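Local coordinates for protein nucleoside-diphosphate-sugar epimerase (Pseudomonas aeruginosa, PDB 2X4G) that probably acts as an NAD(P)-dependent epimerase or dehydratase of nucleotide sugars, built on a Rossmann fold of the extended short-chain dehydrogenase type, at residues A[26-31]-A[217-222]; A[131-136]-A[141-146]; A[164-169]-A[174-179]; A[199-204]-A[253-258]; A[310-313]-A[317-320]. All coordinates share one frame; numbering follows the deposited sequence.

Interaction 1: residues A[26-31]-A[217-222]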
# COMPACT_ATOMS: atom_id res chain seq x y z
N GLY A 26 13.42 8.10 -23.37
CA GLY A 26 14.67 8.80 -23.69
C GLY A 26 15.55 8.09 -24.71
O GLY A 26 16.19 8.73 -25.54
N HIS A 27 15.59 6.76 -24.67
CA HIS A 27 16.48 5.99 -25.53
C HIS A 27 16.02 6.21 -26.94
O HIS A 27 16.82 6.38 -27.86
CB HIS A 27 16.41 4.53 -25.13
CG HIS A 27 17.41 3.64 -25.80
ND1 HIS A 27 17.68 2.37 -25.35
CD2 HIS A 27 18.20 3.83 -26.88
CE1 HIS A 27 18.59 1.81 -26.12
NE2 HIS A 27 18.92 2.67 -27.07
N HIS A 28 14.70 6.23 -27.11
CA HIS A 28 14.07 6.43 -28.43
C HIS A 28 14.15 7.91 -28.87
O HIS A 28 14.23 8.20 -30.05
CB HIS A 28 12.62 5.92 -28.43
CG HIS A 28 12.49 4.42 -28.45
ND1 HIS A 28 12.59 3.68 -29.61
CD2 HIS A 28 12.21 3.54 -27.46
CE1 HIS A 28 12.42 2.40 -29.33
NE2 HIS A 28 12.18 2.29 -28.03
N ALA A 29 14.16 8.87 -27.94
CA ALA A 29 14.46 10.25 -28.36
C ALA A 29 15.88 10.28 -28.91
O ALA A 29 16.11 10.79 -29.99
CB ALA A 29 14.31 11.21 -27.22
N ALA A 30 16.82 9.69 -28.17
CA ALA A 30 18.22 9.67 -28.56
C ALA A 30 18.37 9.12 -29.98
O ALA A 30 18.97 9.76 -30.86
CB ALA A 30 19.03 8.86 -27.58
N ARG A 31 17.80 7.95 -30.22
CA ARG A 31 17.77 7.35 -31.54
C ARG A 31 17.20 8.24 -32.65
O ARG A 31 17.67 8.22 -33.77
CB ARG A 31 16.89 6.12 -31.50
CG ARG A 31 17.46 4.97 -30.76
CD ARG A 31 16.44 3.85 -30.74
NE ARG A 31 17.16 2.62 -30.76
CZ ARG A 31 17.21 1.75 -31.76
NH1 ARG A 31 16.50 1.91 -32.84
NH2 ARG A 31 17.97 0.68 -31.63
N ILE A 217 1.00 4.39 -27.39
CA ILE A 217 1.86 4.89 -28.47
C ILE A 217 3.14 4.08 -28.59
O ILE A 217 3.71 3.63 -27.60
CB ILE A 217 2.22 6.40 -28.34
CG1 ILE A 217 2.84 6.91 -29.66
CG2 ILE A 217 3.15 6.64 -27.16
CD1 ILE A 217 3.57 8.18 -29.59
N ASP A 218 3.55 3.88 -29.83
CA ASP A 218 4.71 3.10 -30.16
C ASP A 218 5.97 3.88 -29.70
O ASP A 218 6.05 5.10 -29.86
CB ASP A 218 4.67 2.82 -31.67
CG ASP A 218 5.92 2.11 -32.21
OD1 ASP A 218 5.87 0.87 -32.32
OD2 ASP A 218 6.91 2.79 -32.57
N ALA A 219 6.91 3.19 -29.08
CA ALA A 219 8.05 3.85 -28.50
C ALA A 219 8.87 4.58 -29.56
O ALA A 219 9.24 5.75 -29.37
CB ALA A 219 8.91 2.86 -27.75
N ALA A 220 9.16 3.89 -30.66
CA ALA A 220 10.01 4.46 -31.71
C ALA A 220 9.42 5.77 -32.18
O ALA A 220 10.13 6.75 -32.33
CB ALA A 220 10.19 3.48 -32.90
N GLU A 221 8.11 5.80 -32.38
CA GLU A 221 7.44 7.01 -32.84
C GLU A 221 7.45 8.09 -31.79
O GLU A 221 7.76 9.24 -32.11
CB GLU A 221 5.98 6.74 -33.27
CG GLU A 221 5.81 5.51 -34.11
CD GLU A 221 4.95 5.70 -35.32
OE1 GLU A 221 5.48 6.20 -36.33
OE2 GLU A 221 3.76 5.30 -35.29
N ALA A 222 7.11 7.75 -30.54
CA ALA A 222 7.03 8.76 -29.47
C ALA A 222 8.35 9.54 -29.38
O ALA A 222 8.35 10.75 -29.22
CB ALA A 222 6.65 8.13 -28.15
O HOH W 1 13.03 6.96 -32.19
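His28 lays one face of its imidazole on Ala219 and Ala220, joining helix 24-35 to the start of helix 219-232. This is a helix-to-helix contact in the Rossmann fold. Helix 24-35 follows the first strand and begins within the glycine-rich GxxGxxG sequence, whose last glycine is Gly26. In this family that turn normally meets the dinucleotide. The methyl of Ala219 comes in over the ring face, offset toward the rim. CB lies 3.6 Å from the His28 ring centroid, 26° off the ring normal, a CH-pi contact. Ala220 covers the other end of the same face. Its N sits above the plane, and its CA is 3.4 Å from His28 ND1. A chi1 of -74° puts the ring beside the backbone N, and a chi2 of -81° turns its face to helix 219-232. His28 NE2 hydrogen-bonds to Glu187 O, and this bond helps fix the rotation of the ring. On the other segment, Asp218 caps helix 219-232. Its OD2 accepts from Glu221 N at 3.2 Å through the anti lone pair, while OD1 is held by Arg329 and Thr326. No direct hydrogen bond joins the two segments. A water bridges them instead, donating to His28 O at 2.7 Å and to Ala220 O at 2.9 Å.

Interaction 2: residues A[131-136]-A[141-146]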
# COMPACT_ATOMS: atom_id res chain seq x y z
N PRO A 131 -7.29 17.33 -16.63
CA PRO A 131 -8.54 16.75 -16.17
C PRO A 131 -9.23 16.00 -17.30
O PRO A 131 -8.81 16.09 -18.46
CB PRO A 131 -9.36 17.98 -15.75
CG PRO A 131 -8.87 19.06 -16.62
CD PRO A 131 -7.41 18.79 -16.81
N ARG A 132 -10.28 15.27 -16.95
CA ARG A 132 -11.00 14.44 -17.91
C ARG A 132 -11.88 15.33 -18.80
O ARG A 132 -12.46 16.28 -18.33
CB ARG A 132 -11.84 13.41 -17.14
CG ARG A 132 -12.54 12.36 -18.01
CD ARG A 132 -13.27 11.31 -17.15
NE ARG A 132 -12.32 10.46 -16.43
CZ ARG A 132 -11.63 9.46 -16.98
NH1 ARG A 132 -11.77 9.16 -18.27
NH2 ARG A 132 -10.78 8.76 -16.23
N HIS A 133 -11.96 15.05 -20.08
CA HIS A 133 -12.77 15.91 -20.93
C HIS A 133 -14.18 15.98 -20.33
O HIS A 133 -14.81 14.93 -20.13
CB HIS A 133 -12.84 15.37 -22.36
CG HIS A 133 -13.37 16.36 -23.35
ND1 HIS A 133 -14.71 16.62 -23.50
CD2 HIS A 133 -12.73 17.14 -24.25
CE1 HIS A 133 -14.87 17.53 -24.45
NE2 HIS A 133 -13.69 17.85 -24.93
N PRO A 134 -14.70 17.20 -20.06
CA PRO A 134 -15.97 17.37 -19.36
C PRO A 134 -17.21 16.86 -20.10
O PRO A 134 -18.29 16.78 -19.50
CB PRO A 134 -16.05 18.89 -19.15
CG PRO A 134 -15.28 19.46 -20.28
CD PRO A 134 -14.19 18.48 -20.58
N GLN A 135 -17.08 16.54 -21.39
CA GLN A 135 -18.13 15.83 -22.11
C GLN A 135 -17.72 14.39 -22.48
O GLN A 135 -18.41 13.74 -23.26
CB GLN A 135 -18.52 16.63 -23.34
CG GLN A 135 -19.28 17.94 -22.98
CD GLN A 135 -18.67 19.18 -23.64
OE1 GLN A 135 -18.35 19.18 -24.84
NE2 GLN A 135 -18.50 20.24 -22.84
N GLY A 136 -16.63 13.89 -21.91
CA GLY A 136 -16.19 12.52 -22.16
C GLY A 136 -15.53 12.27 -23.50
O GLY A 136 -15.19 11.13 -23.81
N GLU A 141 -5.11 19.44 -25.49
CA GLU A 141 -4.17 20.30 -24.78
C GLU A 141 -4.81 21.47 -24.00
O GLU A 141 -4.19 22.04 -23.11
CB GLU A 141 -3.16 20.85 -25.78
CG GLU A 141 -2.18 19.82 -26.30
CD GLU A 141 -2.66 19.00 -27.49
OE1 GLU A 141 -1.87 18.17 -27.98
OE2 GLU A 141 -3.82 19.16 -27.93
N GLY A 142 -6.05 21.82 -24.35
CA GLY A 142 -6.75 22.91 -23.71
C GLY A 142 -7.37 22.56 -22.38
O GLY A 142 -7.90 23.42 -21.70
N LEU A 143 -7.33 21.28 -22.00
CA LEU A 143 -7.89 20.84 -20.72
C LEU A 143 -6.95 21.19 -19.59
O LEU A 143 -5.90 20.60 -19.47
CB LEU A 143 -8.14 19.33 -20.73
CG LEU A 143 -9.15 18.79 -21.74
CD1 LEU A 143 -9.38 17.33 -21.47
CD2 LEU A 143 -10.48 19.56 -21.66
N PHE A 144 -7.32 22.15 -18.77
CA PHE A 144 -6.51 22.53 -17.62
C PHE A 144 -7.32 22.45 -16.34
O PHE A 144 -8.52 22.67 -16.33
CB PHE A 144 -6.02 23.96 -17.77
CG PHE A 144 -4.98 24.15 -18.81
CD1 PHE A 144 -5.32 24.58 -20.07
CD2 PHE A 144 -3.64 23.94 -18.53
CE1 PHE A 144 -4.35 24.79 -21.03
CE2 PHE A 144 -2.67 24.15 -19.48
CZ PHE A 144 -3.02 24.56 -20.73
N TYR A 145 -6.64 22.14 -15.24
CA TYR A 145 -7.19 22.38 -13.92
C TYR A 145 -7.03 23.88 -13.61
O TYR A 145 -5.93 24.41 -13.68
CB TYR A 145 -6.40 21.58 -12.88
CG TYR A 145 -6.71 20.10 -12.81
CD1 TYR A 145 -5.82 19.15 -13.30
CD2 TYR A 145 -7.89 19.64 -12.20
CE1 TYR A 145 -6.09 17.80 -13.21
CE2 TYR A 145 -8.18 18.29 -12.11
CZ TYR A 145 -7.27 17.37 -12.62
OH TYR A 145 -7.54 16.02 -12.53
N ASP A 146 -8.11 24.58 -13.28
CA ASP A 146 -7.99 26.02 -12.97
C ASP A 146 -7.01 26.35 -11.82
O ASP A 146 -6.46 27.45 -11.74
CB ASP A 146 -9.37 26.64 -12.65
CG ASP A 146 -10.24 26.84 -13.90
OD1 ASP A 146 -9.66 26.96 -15.01
OD2 ASP A 146 -11.49 26.87 -13.77
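His133 O accepts from Gly136 N at 2.7 Å and closes a type I beta turn, while His133 CB and CD2 rest on the two methyls of Leu143. A second bond stiffens the turn: Gln135 N donates to His133 ND1 at 3.2 Å, tilted 22° from the ring plane. Leu143 projects between Pro131, His133 and Pro134. Its CD1 lies 3.7 Å from His133 N, and its CD2 is 4.0 Å from Pro134 CD. The leucine and histidine side chains cross at about a right angle. At the other end Pro131 sits on Tyr145. Pro131 CB stands over the ring face, 3.9 Å from its centroid and 17° off the normal, a CH-pi contact. A chi1 of -77° puts the Tyr145 ring beside its backbone N, where its face meets Pro131. Gln304 grips two backbone atoms of 131-136, Pro131 O through NE2 and His133 N through OE1. Both segments belong to the loop between strand 121-124 and helix 154-171, the helix that begins at the YxxxK sequence of this family. Across the segments no hydrogen bond forms. The two parts therefore meet through apolar and CH-pi contacts, while polar backbone atoms turn to Gln304 and Arg238.

Interaction 3: residues A[164-169]-A[174-179]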
# COMPACT_ATOMS: atom_id res chain seq x y z
N GLU A 164 2.48 22.39 -14.40
CA GLU A 164 2.46 23.80 -13.99
C GLU A 164 3.83 24.44 -13.95
O GLU A 164 3.98 25.59 -14.35
CB GLU A 164 1.83 23.96 -12.61
CG GLU A 164 0.33 24.25 -12.65
CD GLU A 164 -0.01 25.66 -13.13
OE1 GLU A 164 -1.19 25.87 -13.52
OE2 GLU A 164 0.87 26.55 -13.13
N GLN A 165 4.80 23.70 -13.43
CA GLN A 165 6.18 24.17 -13.32
C GLN A 165 6.77 24.50 -14.67
O GLN A 165 7.38 25.57 -14.84
CB GLN A 165 7.04 23.11 -12.65
CG GLN A 165 8.49 23.52 -12.41
CD GLN A 165 9.33 22.40 -11.83
OE1 GLN A 165 9.20 21.24 -12.26
NE2 GLN A 165 10.21 22.72 -10.87
N ALA A 166 6.60 23.60 -15.63
CA ALA A 166 7.13 23.81 -16.98
C ALA A 166 6.50 25.05 -17.64
O ALA A 166 7.21 25.92 -18.17
CB ALA A 166 6.93 22.55 -17.84
N ARG A 167 5.17 25.15 -17.59
CA ARG A 167 4.49 26.32 -18.16
C ARG A 167 4.98 27.61 -17.49
O ARG A 167 5.11 28.65 -18.14
CB ARG A 167 2.97 26.20 -18.01
CG ARG A 167 2.37 24.97 -18.69
CD ARG A 167 0.90 25.13 -19.00
NE ARG A 167 0.12 25.58 -17.84
CZ ARG A 167 -0.24 24.81 -16.81
NH1 ARG A 167 0.11 23.53 -16.74
NH2 ARG A 167 -0.96 25.33 -15.82
N GLU A 168 5.24 27.52 -16.19
CA GLU A 168 5.71 28.63 -15.36
C GLU A 168 7.09 29.10 -15.81
O GLU A 168 7.34 30.30 -15.85
CB GLU A 168 5.70 28.15 -13.89
CG GLU A 168 6.28 29.05 -12.79
CD GLU A 168 6.56 28.23 -11.49
OE1 GLU A 168 7.70 27.73 -11.31
OE2 GLU A 168 5.62 28.04 -10.67
N GLN A 169 7.96 28.18 -16.20
CA GLN A 169 9.25 28.55 -16.78
C GLN A 169 9.08 29.22 -18.16
O GLN A 169 9.79 30.17 -18.49
CB GLN A 169 10.15 27.32 -16.93
CG GLN A 169 10.40 26.52 -15.64
CD GLN A 169 11.30 27.23 -14.64
OE1 GLN A 169 12.34 27.79 -15.00
NE2 GLN A 169 10.91 27.21 -13.38
N LEU A 174 11.64 31.30 -20.35
CA LEU A 174 12.49 30.15 -20.64
C LEU A 174 11.89 29.45 -21.88
O LEU A 174 10.68 29.43 -22.02
CB LEU A 174 12.58 29.22 -19.42
CG LEU A 174 13.91 28.47 -19.23
CD1 LEU A 174 15.11 29.43 -19.18
CD2 LEU A 174 13.88 27.59 -17.98
N PRO A 175 12.72 28.90 -22.78
CA PRO A 175 12.15 28.33 -24.00
C PRO A 175 11.66 26.89 -23.84
O PRO A 175 12.20 25.98 -24.46
CB PRO A 175 13.30 28.42 -25.01
CG PRO A 175 14.53 28.40 -24.20
CD PRO A 175 14.19 28.93 -22.82
N VAL A 176 10.62 26.69 -23.04
CA VAL A 176 10.17 25.34 -22.68
C VAL A 176 8.98 24.96 -23.52
O VAL A 176 8.02 25.70 -23.58
CB VAL A 176 9.75 25.21 -21.21
CG1 VAL A 176 8.93 23.95 -21.00
CG2 VAL A 176 10.96 25.20 -20.31
N VAL A 177 9.07 23.79 -24.16
CA VAL A 177 7.95 23.19 -24.85
C VAL A 177 7.58 21.93 -24.05
O VAL A 177 8.46 21.28 -23.48
CB VAL A 177 8.32 22.83 -26.31
CG1 VAL A 177 7.15 22.10 -27.01
CG2 VAL A 177 8.75 24.10 -27.10
N ILE A 178 6.30 21.58 -24.01
CA ILE A 178 5.87 20.37 -23.30
C ILE A 178 5.30 19.31 -24.24
O ILE A 178 4.33 19.55 -24.95
CB ILE A 178 4.84 20.71 -22.24
CG1 ILE A 178 5.38 21.78 -21.31
CG2 ILE A 178 4.48 19.47 -21.44
CD1 ILE A 178 4.31 22.34 -20.41
N GLY A 179 5.93 18.13 -24.22
CA GLY A 179 5.52 16.97 -25.02
C GLY A 179 4.97 15.90 -24.11
O GLY A 179 5.61 15.51 -23.15
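Residues 164-169 on helix 154-171 and residues 176-179 on strand 176-185 run roughly antiparallel. Their short axes come within 7.9 Å, with 151° between the N-to-C directions. Ala166 faces Val176, and Gln169 lies closest to Leu174. One backbone hydrogen bond crosses where the chain turns: Leu174 N donates to Gln169 O at 2.9 Å. Pro175 is the centre of an inverse gamma turn, with a weak bond from Val176 N to Leu174 O, and this brings the chain into the strand. Leu174, Val176 and Ile178 then turn their CB atoms to the helix. Ile178 meets the helix with its end methyl. Its chi1 of -55° places CG1 beside the backbone N, and CD1 ends against Ala166 CB at 3.7 Å. The same methyl touches Arg167 CG at 3.7 Å, the aliphatic root of a chain whose end turns elsewhere. Val176 straddles the helix surface with both branches, CG1 4.0 Å from Ala166 CB and CG2 4.1 Å from Gln169 CB. Gln169 and Leu174 lie side by side and point the same way. The glutamine bends at chi2 and carries OE1 alongside Leu174 CD2. Tyr110 of helix 98-116 also packs on Ala166 and Gln169, and Tyr123 of strand 121-124 meets Ala166. Strand 176-185 pairs parallel with strand 121-124, and helix 154-171 connects them. The contact is thus the return step of a beta-alpha-beta crossover, the building unit of the Rossmann fold.

Interaction 4: residues A[199-204]-A[253-258]; sequences TAIGNG and RRIAEL
Ile201 puts both of its outer methyls on helix 248-259. Its CD1 ends 3.8 Å from Ile255 CG2. Its CG2 rests on the backbone of the next residue, 4.1 Å from Ala256 CA. The two isoleucine side chains cross at about a right angle, and Ile255 CG2 sits against both methyls of Ile201. With chi1 at -71°, Ile201 sends CG1 to the side of the backbone N, and CD1 extends from there to the partner. No polar bond crosses, so the contact is apolar throughout. The next shell lies within each helix. Gly204, at positive phi, is the C-prime residue of a Schellman motif. Its N donates to Ile201 O at 2.9 Å and ends helix 196-202 right behind the contact. On helix 248-259 Arg253 NH1 donates to Glu257 OE2 at 2.8 Å, on the syn side and in the guanidinium plane. This salt bridge spans one turn of the helix, with its carboxylate at an exposed residue. Further out, Met206 packs on Ile201, and Leu327 of helix 323-336 packs on Ile255. Helix 248-259 follows strand 238-247. Thr199 also meets Phe334 of helix 323-336, so the three helices touch one another.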
# COMPACT_ATOMS: atom_id res chain seq x y z
N THR A 199 4.50 -8.26 -19.88
CA THR A 199 5.13 -9.35 -19.14
C THR A 199 4.19 -9.95 -18.07
O THR A 199 4.22 -11.16 -17.85
CB THR A 199 6.49 -8.95 -18.54
OG1 THR A 199 6.32 -7.93 -17.56
CG2 THR A 199 7.41 -8.45 -19.64
N ALA A 200 3.36 -9.14 -17.43
CA ALA A 200 2.43 -9.67 -16.44
C ALA A 200 1.52 -10.69 -17.11
O ALA A 200 1.42 -11.85 -16.67
CB ALA A 200 1.62 -8.57 -15.80
N ILE A 201 0.88 -10.27 -18.20
CA ILE A 201 0.05 -11.17 -18.98
C ILE A 201 0.83 -12.43 -19.38
O ILE A 201 0.45 -13.53 -19.02
CB ILE A 201 -0.50 -10.46 -20.21
CG1 ILE A 201 -1.56 -9.44 -19.78
CG2 ILE A 201 -1.11 -11.45 -21.17
CD1 ILE A 201 -2.11 -8.61 -20.90
N GLY A 202 1.94 -12.26 -20.10
CA GLY A 202 2.77 -13.38 -20.56
C GLY A 202 3.16 -14.37 -19.48
O GLY A 202 3.22 -15.58 -19.73
N ASN A 203 3.42 -13.88 -18.27
CA ASN A 203 3.85 -14.73 -17.16
C ASN A 203 2.69 -15.24 -16.32
O ASN A 203 2.91 -15.66 -15.19
CB ASN A 203 4.81 -13.97 -16.23
CG ASN A 203 6.17 -13.71 -16.86
OD1 ASN A 203 6.67 -14.51 -17.65
ND2 ASN A 203 6.78 -12.60 -16.48
N GLY A 204 1.46 -15.20 -16.84
CA GLY A 204 0.28 -15.63 -16.09
C GLY A 204 -0.14 -14.81 -14.87
O GLY A 204 -1.06 -15.19 -14.15
N ARG A 253 -6.59 -7.90 -24.45
CA ARG A 253 -6.94 -9.07 -25.25
C ARG A 253 -5.95 -9.28 -26.40
O ARG A 253 -5.64 -10.42 -26.74
CB ARG A 253 -8.40 -8.96 -25.76
CG ARG A 253 -8.97 -10.26 -26.37
CD ARG A 253 -10.31 -10.04 -27.08
NE ARG A 253 -10.42 -8.71 -27.68
CZ ARG A 253 -9.82 -8.33 -28.81
NH1 ARG A 253 -9.04 -9.17 -29.50
NH2 ARG A 253 -9.97 -7.09 -29.26
N ARG A 254 -5.42 -8.20 -26.96
CA ARG A 254 -4.56 -8.37 -28.12
C ARG A 254 -3.25 -8.98 -27.67
O ARG A 254 -2.74 -9.91 -28.27
CB ARG A 254 -4.33 -7.05 -28.85
CG ARG A 254 -5.63 -6.28 -29.19
CD ARG A 254 -6.23 -6.61 -30.55
NE ARG A 254 -5.46 -6.05 -31.66
CZ ARG A 254 -5.43 -4.75 -31.99
NH1 ARG A 254 -4.68 -4.35 -33.02
NH2 ARG A 254 -6.13 -3.85 -31.28
N ILE A 255 -2.73 -8.46 -26.57
CA ILE A 255 -1.48 -8.95 -25.99
C ILE A 255 -1.64 -10.41 -25.66
O ILE A 255 -0.77 -11.20 -25.99
CB ILE A 255 -1.08 -8.14 -24.71
CG1 ILE A 255 -0.71 -6.71 -25.09
CG2 ILE A 255 0.06 -8.83 -23.96
CD1 ILE A 255 -0.67 -5.78 -23.92
N ALA A 256 -2.74 -10.79 -25.01
CA ALA A 256 -3.01 -12.21 -24.76
C ALA A 256 -2.97 -13.04 -26.04
O ALA A 256 -2.29 -14.05 -26.13
CB ALA A 256 -4.34 -12.39 -24.08
N GLU A 257 -3.69 -12.59 -27.06
CA GLU A 257 -3.83 -13.39 -28.28
C GLU A 257 -2.47 -13.62 -28.93
O GLU A 257 -2.18 -14.73 -29.40
CB GLU A 257 -4.82 -12.74 -29.24
CG GLU A 257 -6.27 -12.87 -28.75
CD GLU A 257 -7.24 -11.89 -29.41
OE1 GLU A 257 -6.82 -11.17 -30.35
OE2 GLU A 257 -8.42 -11.84 -28.98
N LEU A 258 -1.64 -12.57 -28.93
CA LEU A 258 -0.30 -12.61 -29.49
C LEU A 258 0.64 -13.50 -28.68
O LEU A 258 1.51 -14.15 -29.25
CB LEU A 258 0.28 -11.21 -29.55
CG LEU A 258 -0.43 -10.28 -30.53
CD1 LEU A 258 0.12 -8.88 -30.38
CD2 LEU A 258 -0.28 -10.83 -31.97

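Interaction 5: residues A[310-313]-A[317-320]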
# COMPACT_ATOMS: atom_id res chain seq x y z
N LYS A 310 -3.39 18.50 -32.66
CA LYS A 310 -2.48 19.63 -32.50
C LYS A 310 -1.12 19.23 -33.01
O LYS A 310 -0.57 19.92 -33.86
CB LYS A 310 -2.40 20.07 -31.04
CG LYS A 310 -1.62 21.35 -30.79
CD LYS A 310 -1.73 21.76 -29.33
CE LYS A 310 -1.04 23.10 -29.03
NZ LYS A 310 -1.11 23.49 -27.57
N ALA A 311 -0.59 18.10 -32.53
CA ALA A 311 0.73 17.60 -32.99
C ALA A 311 0.80 17.42 -34.51
O ALA A 311 1.79 17.76 -35.15
CB ALA A 311 1.08 16.29 -32.30
N ARG A 312 -0.26 16.86 -35.08
CA ARG A 312 -0.32 16.62 -36.49
C ARG A 312 -0.25 17.89 -37.32
O ARG A 312 0.53 17.97 -38.26
CB ARG A 312 -1.62 15.91 -36.83
CG ARG A 312 -1.73 15.54 -38.29
CD ARG A 312 -3.03 14.86 -38.58
NE ARG A 312 -2.82 13.80 -39.55
CZ ARG A 312 -3.05 12.52 -39.34
NH1 ARG A 312 -3.52 12.09 -38.17
NH2 ARG A 312 -2.80 11.65 -40.31
N GLU A 313 -1.08 18.87 -37.00
CA GLU A 313 -1.16 20.10 -37.77
C GLU A 313 0.08 20.98 -37.56
O GLU A 313 0.65 21.50 -38.51
CB GLU A 313 -2.45 20.84 -37.43
CG GLU A 313 -3.72 20.00 -37.78
CD GLU A 313 -5.05 20.76 -37.59
OE1 GLU A 313 -5.86 20.32 -36.73
OE2 GLU A 313 -5.28 21.78 -38.30
N PHE A 317 3.36 15.65 -36.91
CA PHE A 317 3.47 14.34 -36.28
C PHE A 317 2.18 13.54 -36.21
O PHE A 317 1.14 14.04 -35.82
CB PHE A 317 4.01 14.42 -34.87
CG PHE A 317 3.97 13.11 -34.17
CD1 PHE A 317 2.88 12.76 -33.40
CD2 PHE A 317 4.99 12.19 -34.34
CE1 PHE A 317 2.82 11.53 -32.78
CE2 PHE A 317 4.94 10.96 -33.72
CZ PHE A 317 3.84 10.63 -32.95
N PHE A 318 2.29 12.26 -36.54
CA PHE A 318 1.22 11.32 -36.26
C PHE A 318 1.74 9.90 -36.47
O PHE A 318 2.68 9.68 -37.21
CB PHE A 318 -0.01 11.62 -37.15
CG PHE A 318 0.25 11.50 -38.62
CD1 PHE A 318 0.13 10.28 -39.27
CD2 PHE A 318 0.58 12.61 -39.37
CE1 PHE A 318 0.36 10.17 -40.61
CE2 PHE A 318 0.81 12.50 -40.73
CZ PHE A 318 0.70 11.28 -41.34
N SER A 319 1.08 8.94 -35.84
CA SER A 319 1.49 7.54 -35.88
C SER A 319 1.09 6.91 -37.19
O SER A 319 0.04 7.23 -37.75
CB SER A 319 0.84 6.77 -34.74
OG SER A 319 1.29 5.42 -34.68
N THR A 320 1.96 6.02 -37.67
CA THR A 320 1.69 5.22 -38.87
C THR A 320 1.84 3.71 -38.61
O THR A 320 1.56 2.92 -39.49
CB THR A 320 2.58 5.69 -40.08
OG1 THR A 320 3.95 5.82 -39.70
CG2 THR A 320 2.14 7.03 -40.57
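Arg312 reaches from helix 309-315 over the loop that follows it, touching Phe317 and then Phe318. Its CB lies 3.5 Å from Phe317 O, the carbonyl that its CA also approaches in a CA-H...O contact. CG moves on to the rim of the next ring, 3.9 Å from Phe318 CD2. The chain stays extended through chi1 and chi2 and bends at chi3, and this bend together with chi4 brings the guanidinium down over the ring. NE then sits 3.6 Å from Phe318 CD2. CZ is 3.8 Å from the ring centroid and 21° off the normal, a cation-pi contact. The guanidinium and ring planes are only 10° apart, so the two groups stack. NH1 lies back toward Phe318 CB, 3.7 Å away. NH2 lies above the ring centre, 3.4 Å from Phe318 CD1. Phe318 meets the arginine with CG held between its backbone N and carbonyl carbon, chi1 61°. Beneath this, Phe317 N donates to Ala311 O at 3.2 Å, from above the carbonyl plane and not along a lone pair. Ala311 CB meets the edge of the Phe317 ring, near its plane. Both Ala311 and Phe317 also pack on Leu241 of strand 238-247. The side chains thus divide into a buried pair against the sheet and an exposed stack outside. Helix 309-315 widens into a pi-type turn at 311-313. The arrangement is a loop folded back on the helix before it, joined by the Ala311-Phe317 backbone bond and by an arginine-aromatic stack of the cation-pi type.

How the interactions relate
Interactions 1 and 5 touch directly. Glu221 OE2 lies 2.6 Å from Ser319 OG and 3.1 Å from Thr320 N, both probable hydrogen bonds, so the first turn of helix 219-232 holds the loop 317-320. Interactions 2 and 3 meet where Phe144 CE2 packs 3.5 Å from Arg167 NE. Interaction 2 also reaches interaction 5, with Glu141 CD 3.5 Å from Lys310 CD. Interactions 1 and 3 do not touch, but strands 213-218 and 176-185 are neighbours in one sheet. Interaction 4 stands apart: its centre is about 37 Å from that of interaction 3, on the opposite side of the chain's centre. Interaction 1 includes the end of the glycine-rich sequence that binds the dinucleotide in relatives.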